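Local structure of phosphoenolpyruvate--protein phosphotransferase (5T12) at residues I2-A8 with T199-I205; E39-L43 with V93-A99; W150-L156 with D172-V178; L210-I216 with L224-P228. The protein probably passes the phosphoryl group of phosphoenolpyruvate to the carrier protein NPr in nitrogen-related phosphotransfer, and is represented here by its EIN phosphotransfer domain. The protein carries 1 engineered substitution. All coordinates share one frame; numbering follows the deposited sequence.

Interaction 1. Residues I2-A8 with T199-I205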
loop_
_atom_site.group_PDB
_atom_site.type_symbol
_atom_site.label_atom_id
_atom_site.label_comp_id
_atom_site.label_asym_id
_atom_site.label_seq_id
_atom_site.Cartn_x
_atom_site.Cartn_y
_atom_site.Cartn_z
ATOM N N ILE A 2 16.987 17.272 4.361
ATOM C CA ILE A 2 16.752 16.540 5.601
ATOM C C ILE A 2 17.533 15.235 5.534
ATOM O O ILE A 2 17.294 14.401 4.653
ATOM C CB ILE A 2 15.258 16.275 5.844
ATOM C CG1 ILE A 2 14.549 17.539 6.343
ATOM C CG2 ILE A 2 15.086 15.156 6.860
ATOM C CD1 ILE A 2 14.244 18.562 5.267
ATOM N N ARG A 3 18.471 15.068 6.462
ATOM C CA ARG A 3 19.214 13.822 6.574
ATOM C C ARG A 3 18.308 12.720 7.107
ATOM O O ARG A 3 17.474 12.955 7.987
ATOM C CB ARG A 3 20.414 14.014 7.496
ATOM C CG ARG A 3 21.281 12.788 7.674
ATOM C CD ARG A 3 22.433 13.089 8.612
ATOM N NE ARG A 3 23.153 14.291 8.202
ATOM C CZ ARG A 3 24.218 14.776 8.830
ATOM N NH1 ARG A 3 24.808 15.876 8.385
ATOM N NH2 ARG A 3 24.696 14.160 9.903
ATOM N N ALA A 4 18.473 11.512 6.577
ATOM C CA ALA A 4 17.575 10.415 6.923
ATOM C C ALA A 4 18.211 9.094 6.502
ATOM O O ALA A 4 19.349 9.050 6.024
ATOM C CB ALA A 4 16.207 10.608 6.275
ATOM N N LEU A 5 17.440 7.996 6.677
ATOM C CA LEU A 5 17.893 6.613 6.550
ATOM C C LEU A 5 17.486 6.031 5.203
ATOM O O LEU A 5 16.286 6.019 4.881
ATOM C CB LEU A 5 17.312 5.764 7.679
ATOM C CG LEU A 5 18.051 4.508 8.154
ATOM C CD1 LEU A 5 17.455 4.020 9.466
ATOM C CD2 LEU A 5 18.026 3.391 7.117
ATOM N N PRO A 6 18.428 5.530 4.418
ATOM C CA PRO A 6 18.101 4.884 3.136
ATOM C C PRO A 6 17.509 3.503 3.356
ATOM O O PRO A 6 18.198 2.572 3.792
ATOM C CB PRO A 6 19.459 4.823 2.422
ATOM C CG PRO A 6 20.457 4.768 3.531
ATOM C CD PRO A 6 19.885 5.590 4.652
ATOM N N ALA A 7 16.219 3.358 3.053
ATOM C CA ALA A 7 15.523 2.088 3.214
ATOM C C ALA A 7 15.368 1.318 1.912
ATOM O O ALA A 7 15.345 0.083 1.936
ATOM C CB ALA A 7 14.138 2.315 3.828
ATOM N N ALA A 8 15.255 2.011 0.778
ATOM C CA ALA A 8 15.134 1.371 -0.519
ATOM C C ALA A 8 15.779 2.277 -1.556
ATOM O O ALA A 8 15.524 3.490 -1.549
ATOM C CB ALA A 8 13.675 1.097 -0.892
ATOM N N THR A 199 12.703 4.876 -1.031
ATOM C CA THR A 199 12.088 5.032 0.280
ATOM C C THR A 199 13.134 5.477 1.288
ATOM O O THR A 199 14.242 4.933 1.320
ATOM C CB THR A 199 11.428 3.722 0.732
ATOM O OG1 THR A 199 10.339 3.410 -0.147
ATOM C CG2 THR A 199 10.899 3.843 2.155
ATOM N N VAL A 200 12.774 6.462 2.109
ATOM C CA VAL A 200 13.637 6.982 3.158
ATOM C C VAL A 200 12.861 6.954 4.471
ATOM O O VAL A 200 11.640 7.157 4.485
ATOM C CB VAL A 200 14.141 8.403 2.810
ATOM C CG1 VAL A 200 13.071 9.454 3.066
ATOM C CG2 VAL A 200 15.418 8.718 3.548
ATOM N N MET A 201 13.558 6.668 5.571
ATOM C CA MET A 201 12.909 6.470 6.862
ATOM C C MET A 201 13.687 7.190 7.955
ATOM O O MET A 201 14.775 7.726 7.727
ATOM C CB MET A 201 12.777 4.981 7.207
ATOM C CG MET A 201 11.791 4.211 6.341
ATOM S SD MET A 201 11.681 2.474 6.815
ATOM C CE MET A 201 10.396 1.896 5.711
ATOM N N GLY A 202 13.112 7.189 9.157
ATOM C CA GLY A 202 13.747 7.819 10.306
ATOM C C GLY A 202 14.041 9.289 10.117
ATOM O O GLY A 202 14.984 9.811 10.720
ATOM N N ALA A 203 13.244 9.974 9.305
ATOM C CA ALA A 203 13.524 11.339 8.879
ATOM C C ALA A 203 12.772 12.327 9.760
ATOM O O ALA A 203 11.541 12.271 9.848
ATOM C CB ALA A 203 13.122 11.530 7.418
ATOM N N ASP A 204 13.511 13.237 10.397
ATOM C CA ASP A 204 12.886 14.366 11.076
ATOM C C ASP A 204 12.036 15.132 10.073
ATOM O O ASP A 204 12.564 15.842 9.211
ATOM C CB ASP A 204 13.939 15.276 11.716
ATOM C CG ASP A 204 14.694 14.592 12.840
ATOM O OD1 ASP A 204 14.187 13.581 13.368
ATOM O OD2 ASP A 204 15.791 15.067 13.199
ATOM N N ILE A 205 10.716 14.978 10.166
ATOM C CA ILE A 205 9.814 15.443 9.122
ATOM C C ILE A 205 8.430 15.600 9.728
ATOM O O ILE A 205 8.071 14.901 10.677
ATOM C CB ILE A 205 9.812 14.465 7.917
ATOM C CG1 ILE A 205 10.420 15.135 6.687
ATOM C CG2 ILE A 205 8.416 13.910 7.629
ATOM C CD1 ILE A 205 11.695 14.496 6.265
#

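Interaction 2. Residues E39-L43 with V93-A99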
loop_
_atom_site.group_PDB
_atom_site.type_symbol
_atom_site.label_atom_id
_atom_site.label_comp_id
_atom_site.label_asym_id
_atom_site.label_seq_id
_atom_site.Cartn_x
_atom_site.Cartn_y
_atom_site.Cartn_z
ATOM N N GLU A 39 -23.818 -7.605 -6.634
ATOM C CA GLU A 39 -22.785 -7.612 -5.603
ATOM C C GLU A 39 -21.906 -8.851 -5.697
ATOM O O GLU A 39 -20.705 -8.784 -5.408
ATOM C CB GLU A 39 -23.421 -7.512 -4.216
ATOM C CG GLU A 39 -24.214 -6.233 -3.994
ATOM C CD GLU A 39 -23.380 -4.982 -4.205
ATOM O OE1 GLU A 39 -22.164 -5.017 -3.921
ATOM O OE2 GLU A 39 -23.941 -3.964 -4.663
ATOM N N ARG A 40 -22.479 -9.988 -6.096
ATOM C CA ARG A 40 -21.665 -11.177 -6.318
ATOM C C ARG A 40 -20.774 -11.011 -7.544
ATOM O O ARG A 40 -19.634 -11.488 -7.560
ATOM C CB ARG A 40 -22.556 -12.409 -6.462
ATOM C CG ARG A 40 -23.141 -12.908 -5.152
ATOM C CD ARG A 40 -23.852 -14.240 -5.338
ATOM N NE ARG A 40 -25.108 -14.099 -6.069
ATOM C CZ ARG A 40 -26.298 -13.982 -5.490
ATOM N NH1 ARG A 40 -26.397 -13.993 -4.167
ATOM N NH2 ARG A 40 -27.390 -13.859 -6.231
ATOM N N GLU A 41 -21.277 -10.333 -8.579
ATOM C CA GLU A 41 -20.467 -10.096 -9.769
ATOM C C GLU A 41 -19.344 -9.107 -9.484
ATOM O O GLU A 41 -18.246 -9.229 -10.039
ATOM C CB GLU A 41 -21.349 -9.603 -10.916
ATOM C CG GLU A 41 -22.265 -10.673 -11.493
ATOM C CD GLU A 41 -23.257 -10.123 -12.498
ATOM O OE1 GLU A 41 -23.289 -8.890 -12.697
ATOM O OE2 GLU A 41 -24.008 -10.926 -13.092
ATOM N N ARG A 42 -19.600 -8.119 -8.622
ATOM C CA ARG A 42 -18.545 -7.188 -8.234
ATOM C C ARG A 42 -17.464 -7.877 -7.412
ATOM O O ARG A 42 -16.292 -7.490 -7.482
ATOM C CB ARG A 42 -19.134 -6.020 -7.444
ATOM C CG ARG A 42 -20.125 -5.162 -8.208
ATOM C CD ARG A 42 -20.695 -4.094 -7.293
ATOM N NE ARG A 42 -19.641 -3.279 -6.697
ATOM C CZ ARG A 42 -19.720 -2.717 -5.496
ATOM N NH1 ARG A 42 -20.804 -2.892 -4.752
ATOM N NH2 ARG A 42 -18.713 -1.989 -5.033
ATOM N N LEU A 43 -17.837 -8.892 -6.629
ATOM C CA LEU A 43 -16.865 -9.593 -5.800
ATOM C C LEU A 43 -15.977 -10.514 -6.627
ATOM O O LEU A 43 -14.761 -10.565 -6.409
ATOM C CB LEU A 43 -17.584 -10.383 -4.705
ATOM C CG LEU A 43 -17.903 -9.587 -3.440
ATOM C CD1 LEU A 43 -18.921 -10.315 -2.587
ATOM C CD2 LEU A 43 -16.631 -9.336 -2.648
ATOM N N VAL A 93 -23.342 -11.864 1.197
ATOM C CA VAL A 93 -24.190 -11.197 0.213
ATOM C C VAL A 93 -25.624 -11.698 0.317
ATOM O O VAL A 93 -26.578 -10.921 0.196
ATOM C CB VAL A 93 -23.623 -11.396 -1.205
ATOM C CG1 VAL A 93 -24.508 -10.708 -2.235
ATOM C CG2 VAL A 93 -22.206 -10.867 -1.284
ATOM N N ASP A 94 -25.801 -13.004 0.546
ATOM C CA ASP A 94 -27.142 -13.557 0.699
ATOM C C ASP A 94 -27.849 -13.013 1.933
ATOM O O ASP A 94 -29.083 -13.042 1.990
ATOM C CB ASP A 94 -27.077 -15.085 0.757
ATOM C CG ASP A 94 -26.533 -15.695 -0.523
ATOM O OD1 ASP A 94 -26.541 -15.004 -1.564
ATOM O OD2 ASP A 94 -26.104 -16.867 -0.490
ATOM N N LYS A 95 -27.100 -12.517 2.917
ATOM C CA LYS A 95 -27.686 -11.826 4.058
ATOM C C LYS A 95 -28.109 -10.401 3.729
ATOM O O LYS A 95 -28.623 -9.704 4.610
ATOM C CB LYS A 95 -26.701 -11.812 5.231
ATOM C CG LYS A 95 -26.350 -13.191 5.768
ATOM C CD LYS A 95 -25.327 -13.099 6.889
ATOM C CE LYS A 95 -24.986 -14.471 7.445
ATOM N NZ LYS A 95 -23.960 -14.387 8.520
ATOM N N GLY A 96 -27.904 -9.954 2.491
ATOM C CA GLY A 96 -28.290 -8.618 2.087
ATOM C C GLY A 96 -27.223 -7.578 2.357
ATOM O O GLY A 96 -27.530 -6.469 2.804
ATOM N N SER A 97 -25.966 -7.920 2.087
ATOM C CA SER A 97 -24.839 -7.029 2.317
ATOM C C SER A 97 -24.194 -6.631 0.996
ATOM O O SER A 97 -24.169 -7.406 0.035
ATOM C CB SER A 97 -23.790 -7.684 3.222
ATOM O OG SER A 97 -24.346 -8.063 4.469
ATOM N N VAL A 98 -23.672 -5.406 0.960
ATOM C CA VAL A 98 -22.915 -4.940 -0.193
ATOM C C VAL A 98 -21.523 -5.567 -0.174
ATOM O O VAL A 98 -21.035 -6.031 0.860
ATOM C CB VAL A 98 -22.853 -3.400 -0.211
ATOM C CG1 VAL A 98 -22.313 -2.877 -1.533
ATOM C CG2 VAL A 98 -24.233 -2.826 0.039
ATOM N N ALA A 99 -20.885 -5.597 -1.349
ATOM C CA ALA A 99 -19.603 -6.283 -1.493
ATOM C C ALA A 99 -18.555 -5.731 -0.534
ATOM O O ALA A 99 -17.714 -6.483 -0.025
ATOM C CB ALA A 99 -19.115 -6.178 -2.938
#

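Interaction 3. Residues W150-L156 with D172-V178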
loop_
_atom_site.group_PDB
_atom_site.type_symbol
_atom_site.label_atom_id
_atom_site.label_comp_id
_atom_site.label_asym_id
_atom_site.label_seq_id
_atom_site.Cartn_x
_atom_site.Cartn_y
_atom_site.Cartn_z
ATOM N N TRP A 150 -5.675 11.092 -5.754
ATOM C CA TRP A 150 -4.224 11.151 -5.744
ATOM C C TRP A 150 -3.719 12.089 -6.838
ATOM O O TRP A 150 -4.380 12.273 -7.864
ATOM C CB TRP A 150 -3.633 9.762 -5.957
ATOM C CG TRP A 150 -4.215 8.703 -5.075
ATOM C CD1 TRP A 150 -3.996 8.538 -3.741
ATOM C CD2 TRP A 150 -5.099 7.647 -5.471
ATOM N NE1 TRP A 150 -4.695 7.452 -3.277
ATOM C CE2 TRP A 150 -5.379 6.885 -4.320
ATOM C CE3 TRP A 150 -5.682 7.273 -6.686
ATOM C CZ2 TRP A 150 -6.218 5.772 -4.348
ATOM C CZ3 TRP A 150 -6.514 6.168 -6.710
ATOM C CH2 TRP A 150 -6.775 5.431 -5.548
ATOM N N PRO A 151 -2.552 12.696 -6.642
ATOM C CA PRO A 151 -1.911 13.433 -7.735
ATOM C C PRO A 151 -1.492 12.481 -8.845
ATOM O O PRO A 151 -1.501 11.259 -8.692
ATOM C CB PRO A 151 -0.696 14.087 -7.068
ATOM C CG PRO A 151 -0.995 14.056 -5.594
ATOM C CD PRO A 151 -1.806 12.818 -5.378
ATOM N N GLU A 152 -1.124 13.065 -9.989
ATOM C CA GLU A 152 -0.668 12.249 -11.110
ATOM C C GLU A 152 0.565 11.441 -10.728
ATOM O O GLU A 152 0.673 10.255 -11.063
ATOM C CB GLU A 152 -0.384 13.133 -12.323
ATOM C CG GLU A 152 -0.222 12.366 -13.623
ATOM C CD GLU A 152 0.040 13.276 -14.805
ATOM O OE1 GLU A 152 1.063 13.992 -14.791
ATOM O OE2 GLU A 152 -0.784 13.283 -15.744
ATOM N N ARG A 153 1.506 12.069 -10.030
ATOM C CA ARG A 153 2.627 11.397 -9.391
ATOM C C ARG A 153 2.810 12.015 -8.014
ATOM O O ARG A 153 2.652 13.229 -7.854
ATOM C CB ARG A 153 3.921 11.535 -10.205
ATOM C CG ARG A 153 3.883 10.888 -11.579
ATOM C CD ARG A 153 3.802 9.375 -11.479
ATOM N NE ARG A 153 4.188 8.732 -12.731
ATOM C CZ ARG A 153 3.355 8.490 -13.736
ATOM N NH1 ARG A 153 2.078 8.838 -13.642
ATOM N NH2 ARG A 153 3.797 7.900 -14.838
ATOM N N PHE A 154 3.127 11.190 -7.018
ATOM C CA PHE A 154 3.298 11.715 -5.673
ATOM C C PHE A 154 4.302 10.875 -4.899
ATOM O O PHE A 154 4.577 9.721 -5.236
ATOM C CB PHE A 154 1.963 11.783 -4.912
ATOM C CG PHE A 154 1.305 10.446 -4.699
ATOM C CD1 PHE A 154 0.409 9.946 -5.629
ATOM C CD2 PHE A 154 1.561 9.702 -3.556
ATOM C CE1 PHE A 154 -0.207 8.723 -5.432
ATOM C CE2 PHE A 154 0.949 8.478 -3.356
ATOM C CZ PHE A 154 0.064 7.990 -4.295
ATOM N N ILE A 155 4.850 11.487 -3.853
ATOM C CA ILE A 155 5.702 10.818 -2.879
ATOM C C ILE A 155 4.915 10.713 -1.582
ATOM O O ILE A 155 4.498 11.733 -1.017
ATOM C CB ILE A 155 7.023 11.571 -2.662
ATOM C CG1 ILE A 155 7.854 11.569 -3.947
ATOM C CG2 ILE A 155 7.801 10.961 -1.503
ATOM C CD1 ILE A 155 9.053 12.492 -3.901
ATOM N N LEU A 156 4.701 9.486 -1.114
ATOM C CA LEU A 156 3.953 9.273 0.118
ATOM C C LEU A 156 4.756 9.781 1.309
ATOM O O LEU A 156 5.905 9.377 1.510
ATOM C CB LEU A 156 3.619 7.794 0.289
ATOM C CG LEU A 156 2.991 7.401 1.629
ATOM C CD1 LEU A 156 1.625 8.052 1.805
ATOM C CD2 LEU A 156 2.892 5.888 1.759
ATOM N N ASP A 172 1.216 2.908 -10.077
ATOM C CA ASP A 172 1.636 3.758 -11.186
ATOM C C ASP A 172 1.877 5.196 -10.743
ATOM O O ASP A 172 2.731 5.886 -11.311
ATOM C CB ASP A 172 0.592 3.716 -12.301
ATOM C CG ASP A 172 -0.801 4.044 -11.803
ATOM O OD1 ASP A 172 -1.202 3.497 -10.753
ATOM O OD2 ASP A 172 -1.493 4.853 -12.456
ATOM N N ARG A 173 1.149 5.659 -9.729
ATOM C CA ARG A 173 1.290 7.027 -9.249
ATOM C C ARG A 173 2.312 7.159 -8.128
ATOM O O ARG A 173 2.920 8.225 -7.979
ATOM C CB ARG A 173 -0.064 7.553 -8.769
ATOM C CG ARG A 173 -1.143 7.559 -9.839
ATOM C CD ARG A 173 -2.373 8.298 -9.348
ATOM N NE ARG A 173 -3.098 8.942 -10.439
ATOM C CZ ARG A 173 -4.319 8.598 -10.832
ATOM N NH1 ARG A 173 -4.965 7.618 -10.216
ATOM N NH2 ARG A 173 -4.898 9.242 -11.836
ATOM N N LEU A 174 2.516 6.105 -7.340
ATOM C CA LEU A 174 3.446 6.143 -6.215
ATOM C C LEU A 174 4.869 5.978 -6.734
ATOM O O LEU A 174 5.230 4.916 -7.253
ATOM C CB LEU A 174 3.101 5.055 -5.204
ATOM C CG LEU A 174 3.991 4.962 -3.963
ATOM C CD1 LEU A 174 3.863 6.217 -3.116
ATOM C CD2 LEU A 174 3.648 3.723 -3.150
ATOM N N VAL A 175 5.683 7.022 -6.584
ATOM C CA VAL A 175 7.070 6.998 -7.041
ATOM C C VAL A 175 8.071 7.073 -5.899
ATOM O O VAL A 175 9.272 6.869 -6.139
ATOM C CB VAL A 175 7.350 8.124 -8.056
ATOM C CG1 VAL A 175 6.416 8.006 -9.251
ATOM C CG2 VAL A 175 7.205 9.483 -7.394
ATOM N N GLY A 176 7.630 7.355 -4.677
ATOM C CA GLY A 176 8.539 7.441 -3.550
ATOM C C GLY A 176 7.775 7.490 -2.247
ATOM O O GLY A 176 6.582 7.808 -2.215
ATOM N N VAL A 177 8.481 7.157 -1.166
ATOM C CA VAL A 177 7.900 7.120 0.172
ATOM C C VAL A 177 8.877 7.760 1.151
ATOM O O VAL A 177 10.094 7.566 1.046
ATOM C CB VAL A 177 7.558 5.677 0.611
ATOM C CG1 VAL A 177 6.865 5.680 1.967
ATOM C CG2 VAL A 177 6.688 4.982 -0.426
ATOM N N VAL A 178 8.343 8.528 2.098
ATOM C CA VAL A 178 9.131 9.146 3.159
ATOM C C VAL A 178 8.436 8.872 4.483
ATOM O O VAL A 178 7.299 9.310 4.695
ATOM C CB VAL A 178 9.306 10.659 2.955
ATOM C CG1 VAL A 178 10.072 11.254 4.133
ATOM C CG2 VAL A 178 10.025 10.938 1.648
#

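Interaction 4. Residues L210-I216 with L224-P228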
loop_
_atom_site.group_PDB
_atom_site.type_symbol
_atom_site.label_atom_id
_atom_site.label_comp_id
_atom_site.label_asym_id
_atom_site.label_seq_id
_atom_site.Cartn_x
_atom_site.Cartn_y
_atom_site.Cartn_z
ATOM N N LEU A 210 5.008 18.558 4.613
ATOM C CA LEU A 210 5.431 18.151 3.278
ATOM C C LEU A 210 4.263 17.969 2.319
ATOM O O LEU A 210 4.494 17.847 1.111
ATOM C CB LEU A 210 6.238 16.853 3.343
ATOM C CG LEU A 210 7.573 16.887 4.088
ATOM C CD1 LEU A 210 8.414 15.685 3.697
ATOM C CD2 LEU A 210 8.321 18.184 3.819
ATOM N N HIS A 211 3.030 17.940 2.822
ATOM C CA HIS A 211 1.866 17.776 1.965
ATOM C C HIS A 211 1.746 18.954 1.005
ATOM O O HIS A 211 1.919 20.113 1.397
ATOM C CB HIS A 211 0.606 17.646 2.823
ATOM C CG HIS A 211 -0.631 17.324 2.044
ATOM N ND1 HIS A 211 -0.744 16.198 1.255
ATOM C CD2 HIS A 211 -1.813 17.976 1.939
ATOM C CE1 HIS A 211 -1.939 16.175 0.694
ATOM N NE2 HIS A 211 -2.607 17.243 1.092
ATOM N N ARG A 212 1.465 18.645 -0.265
ATOM C CA ARG A 212 1.313 19.632 -1.336
ATOM C C ARG A 212 2.608 20.385 -1.633
ATOM O O ARG A 212 2.573 21.528 -2.091
ATOM C CB ARG A 212 0.198 20.637 -1.031
ATOM C CG ARG A 212 -1.155 20.030 -0.738
ATOM C CD ARG A 212 -2.016 21.061 -0.046
ATOM N NE ARG A 212 -3.271 20.510 0.446
ATOM C CZ ARG A 212 -3.898 20.963 1.524
ATOM N NH1 ARG A 212 -3.373 21.962 2.221
ATOM N NH2 ARG A 212 -5.040 20.415 1.914
ATOM N N ARG A 213 3.761 19.771 -1.381
ATOM C CA ARG A 213 5.039 20.381 -1.718
ATOM C C ARG A 213 5.867 19.427 -2.563
ATOM O O ARG A 213 5.843 18.211 -2.349
ATOM C CB ARG A 213 5.833 20.775 -0.467
ATOM C CG ARG A 213 5.320 22.014 0.248
ATOM C CD ARG A 213 6.461 22.739 0.948
ATOM N NE ARG A 213 5.990 23.569 2.052
ATOM C CZ ARG A 213 6.787 24.293 2.831
ATOM N NH1 ARG A 213 8.096 24.294 2.625
ATOM N NH2 ARG A 213 6.274 25.017 3.817
ATOM N N THR A 214 6.605 19.989 -3.518
ATOM C CA THR A 214 7.505 19.193 -4.342
ATOM C C THR A 214 8.653 18.657 -3.494
ATOM O O THR A 214 9.265 19.397 -2.718
ATOM C CB THR A 214 8.050 20.028 -5.499
ATOM O OG1 THR A 214 6.967 20.461 -6.332
ATOM C CG2 THR A 214 9.027 19.210 -6.336
ATOM N N LEU A 215 8.946 17.369 -3.647
ATOM C CA LEU A 215 9.991 16.711 -2.881
ATOM C C LEU A 215 10.870 15.884 -3.807
ATOM O O LEU A 215 10.413 15.375 -4.834
ATOM C CB LEU A 215 9.404 15.800 -1.794
ATOM C CG LEU A 215 8.320 16.360 -0.873
ATOM C CD1 LEU A 215 7.726 15.243 -0.032
ATOM C CD2 LEU A 215 8.873 17.460 0.015
ATOM N N ILE A 216 12.141 15.758 -3.434
ATOM C CA ILE A 216 13.065 14.816 -4.055
ATOM C C ILE A 216 13.504 13.833 -2.980
ATOM O O ILE A 216 14.136 14.229 -1.992
ATOM C CB ILE A 216 14.285 15.514 -4.677
ATOM C CG1 ILE A 216 13.856 16.507 -5.757
ATOM C CG2 ILE A 216 15.242 14.481 -5.260
ATOM C CD1 ILE A 216 15.023 17.149 -6.481
ATOM N N LEU A 224 16.545 13.831 1.591
ATOM C CA LEU A 224 15.271 14.374 1.139
ATOM C C LEU A 224 15.432 15.866 0.904
ATOM O O LEU A 224 15.954 16.579 1.766
ATOM C CB LEU A 224 14.145 14.126 2.148
ATOM C CG LEU A 224 12.807 14.735 1.712
ATOM C CD1 LEU A 224 12.190 13.947 0.568
ATOM C CD2 LEU A 224 11.834 14.838 2.862
ATOM N N LEU A 225 14.981 16.335 -0.255
ATOM C CA LEU A 225 15.092 17.736 -0.638
ATOM C C LEU A 225 13.698 18.342 -0.712
ATOM O O LEU A 225 12.852 17.869 -1.478
ATOM C CB LEU A 225 15.813 17.879 -1.977
ATOM C CG LEU A 225 17.252 17.363 -2.004
ATOM C CD1 LEU A 225 17.873 17.572 -3.373
ATOM C CD2 LEU A 225 18.078 18.045 -0.930
ATOM N N VAL A 226 13.463 19.387 0.074
ATOM C CA VAL A 226 12.178 20.078 0.097
ATOM C C VAL A 226 12.298 21.342 -0.745
ATOM O O VAL A 226 13.159 22.189 -0.479
ATOM C CB VAL A 226 11.745 20.410 1.534
ATOM C CG1 VAL A 226 10.320 20.926 1.550
ATOM C CG2 VAL A 226 11.891 19.187 2.429
ATOM N N ASP A 227 11.431 21.466 -1.760
ATOM C CA ASP A 227 11.278 22.642 -2.613
ATOM C C ASP A 227 12.475 22.827 -3.540
ATOM O O ASP A 227 13.161 23.855 -3.450
ATOM C CB ASP A 227 11.102 23.908 -1.774
ATOM C CG ASP A 227 9.898 23.846 -0.861
ATOM O OD1 ASP A 227 8.816 23.412 -1.320
ATOM O OD2 ASP A 227 10.034 24.234 0.319
ATOM N N PRO A 228 12.771 21.867 -4.446
ATOM C CA PRO A 228 14.052 21.933 -5.167
ATOM C C PRO A 228 14.162 23.092 -6.146
ATOM O O PRO A 228 15.279 23.479 -6.502
ATOM C CB PRO A 228 14.115 20.586 -5.903
ATOM C CG PRO A 228 12.698 20.142 -6.010
ATOM C CD PRO A 228 12.057 20.609 -4.733
#

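Interaction 1. Residues I2-A8 with T199-I205
Ala-7 and Ala-8 both face Thr-199, which makes a classic beta bulge in the antiparallel pairing of strand 5-8 with strand 199-201. Ala-7 N and Ala-8 N each lie 3.1 Å from Thr-199 O and reach it from the same face of its carbonyl plane. Leu-5 and Met-201 form a regular hydrogen-bonded pair. The tight part lies at Ala-4. Its CB is 3.4 Å from both Val-200 CG2 and Ala-203 CB, closer than carbons usually come. Val-200 has CG1 between the backbone N and the carbonyl carbon (chi1 78°), and this turns CG2 onto Ala-4. Ile-2 continues the apolar seam, with CG2 at 3.5 Å from Ile-205 CD1. Ala-7 CB packs against both Thr-199 CG2 and Met-201 SD. Helix 187-195 covers this buried side, through Val-192 on Thr-199 and Ala-189 on Met-201. The looser side belongs to Leu-5 and Pro-6, which are exposed. The side-chain carbons of Pro-6 make no contact with segment 199-205. Of the Leu-5 side chain, CB makes the close approach, at 3.2 Å from Met-201 O. Leu-5 O takes the N-H of Met-201 at 2.9 Å and also touches Val-200 CG2.

Interaction 2. Residues E39-L43 with V93-A99
Glu-39 turns its carboxylate across to the start of helix 99-115. Its OE1 accepts the N-H of Ala-99 at 2.9 Å, and the N-H meets it from above the carboxylate plane, 42° out. The bend at chi2 (-57°) curls the chain to bring OE1 there. Val-98, at the N-cap position, lays CG1 obliquely against the same carboxylate. Arg-42 NH1, one turn further along helix 36-61, is 2.7 Å from Glu-39 OE1 in a salt bridge whose hydrogen bonds are weak. The Ala-99 CB lies over one face of the Arg-42 guanidinium, and Val-98 CG1 is at its edge. The NH2 of Arg-42 pairs with Glu-100. The end of the Arg-40 side chain reaches Asp-94. Its NH1 forms a salt bridge with Asp-94 OD1 (2.8 Å); with the planes 64° apart, one nitrogen meets one oxygen and the groups do not pair flat. Between the two polar groups, Leu-43 and Val-93 slide past each other in opposite directions, and Leu-43 CD1 is 3.6 Å from Val-93 CG2. Leu-43 CG also rests on Ala-99 CB. An alanine in place of Glu-39 would probably leave Ala-99 N without this acceptor and Arg-42 with Glu-100 but without this second carboxylate. Both the helix N-terminus and Arg-42 are likely to favour ionised Glu-39, so charge as well as apolar packing ties helix 36-61 to the start of helix 99-115.

Interaction 3. Residues W150-L156 with D172-V178
The Phe-154 ring has Arg-173 O and Leu-174 N over one face and Pro-151 O at its edge. It stands at the start of a parallel strand pair, 154-158 with 174-179, within a beta-alpha-beta unit. Phe-154 CG sits between the backbone N and the carbonyl carbon (chi1 62°), which swings the ring over the neighbouring strand. There CE1 lies 3.5 Å from Arg-173 CB, and CE2 touches Leu-174 CD1. Arg-173 runs on, extended from CG to NE, to the edge of the Trp-150 ring, where its NH1 is 3.6 Å from Trp-150 CE3. This is not a stack. Trp-17 of strand 11-18 meets both aromatic rings. The Arg-153 guanidinium has Asp-172 O over one face, 3.4 Å above the plane, and its CD packs on Val-175 CG1. The backbones are joined first by Phe-154 N to Arg-173 O (3.1 Å) and by Val-175 N to Phe-154 O, the latter almost straight at 178°. Leu-156 N and O then bond to Gly-176 O and Val-178 N. Gly-176 lies against Ile-155, where a CB would be tight against CG1. Leu-156 CB packs on Leu-174 CD1 at 3.8 Å. On the other face of the sheet, Ile-155 CG2 meets Val-178 CG2 at 3.9 Å.

Interaction 4. Residues L210-I216 with L224-P228
The beta hairpin of strands 214-218 and 223-226 brings Ile-216 against Leu-225 as an antiparallel hydrogen-bonded pair. Ile-216 N to Leu-225 O is 3.0 Å, and Leu-225 N to Ile-216 O is 2.9 Å. Asp-227 N adds a bond to Thr-214 O at the open end. Leu-215 and Val-226 are a non-hydrogen-bonded pair, and their side chains lie next to each other and point the same way. Leu-210 belongs to the type II turn before the strand. Its CD1 meets Leu-224 CD2 tip to tip at 3.6 Å, while CD2 touches Val-226 CG2, the two side chains crossing at about a right angle. On the other face, Pro-228 CB is 3.6 Å from Ile-216 CD1, and its CD touches Thr-214 CG2. Arg-213 is extended from CG to NE and runs at a slant to Asp-227. Its NH1 is 3.0 Å from Asp-227 OD2, a salt bridge with a weak hydrogen bond, the two planes 24° apart. Replacing Asp-227 by an alanine would probably leave Arg-213 without this carboxylate and its guanidinium freer to turn. Ile-2 and Ala-14 take up the outer backbone edges, so this is a hairpin built into the interior of a larger mixed sheet.

Interactions 1, 3 and 4 share one mixed sheet, which combines strands of the mobile-domain family region with strands from the start of the chain. Interaction 2 lies in the helical part. Val-200 N is 3.1 Å from Val-177 O of interaction 3, and Ile-2 N is 2.9 Å from Leu-224 O of interaction 4. Ile-155 and Val-178 pack against Leu-215 and Leu-224, joining interactions 3 and 4. The centre of interaction 2 is about 43 Å from those of interactions 1 and 4. In relatives the phosphorylated histidine sits at the start of the helix corresponding to 187-195, which packs on interaction 1; the deposited chain has no histidine there.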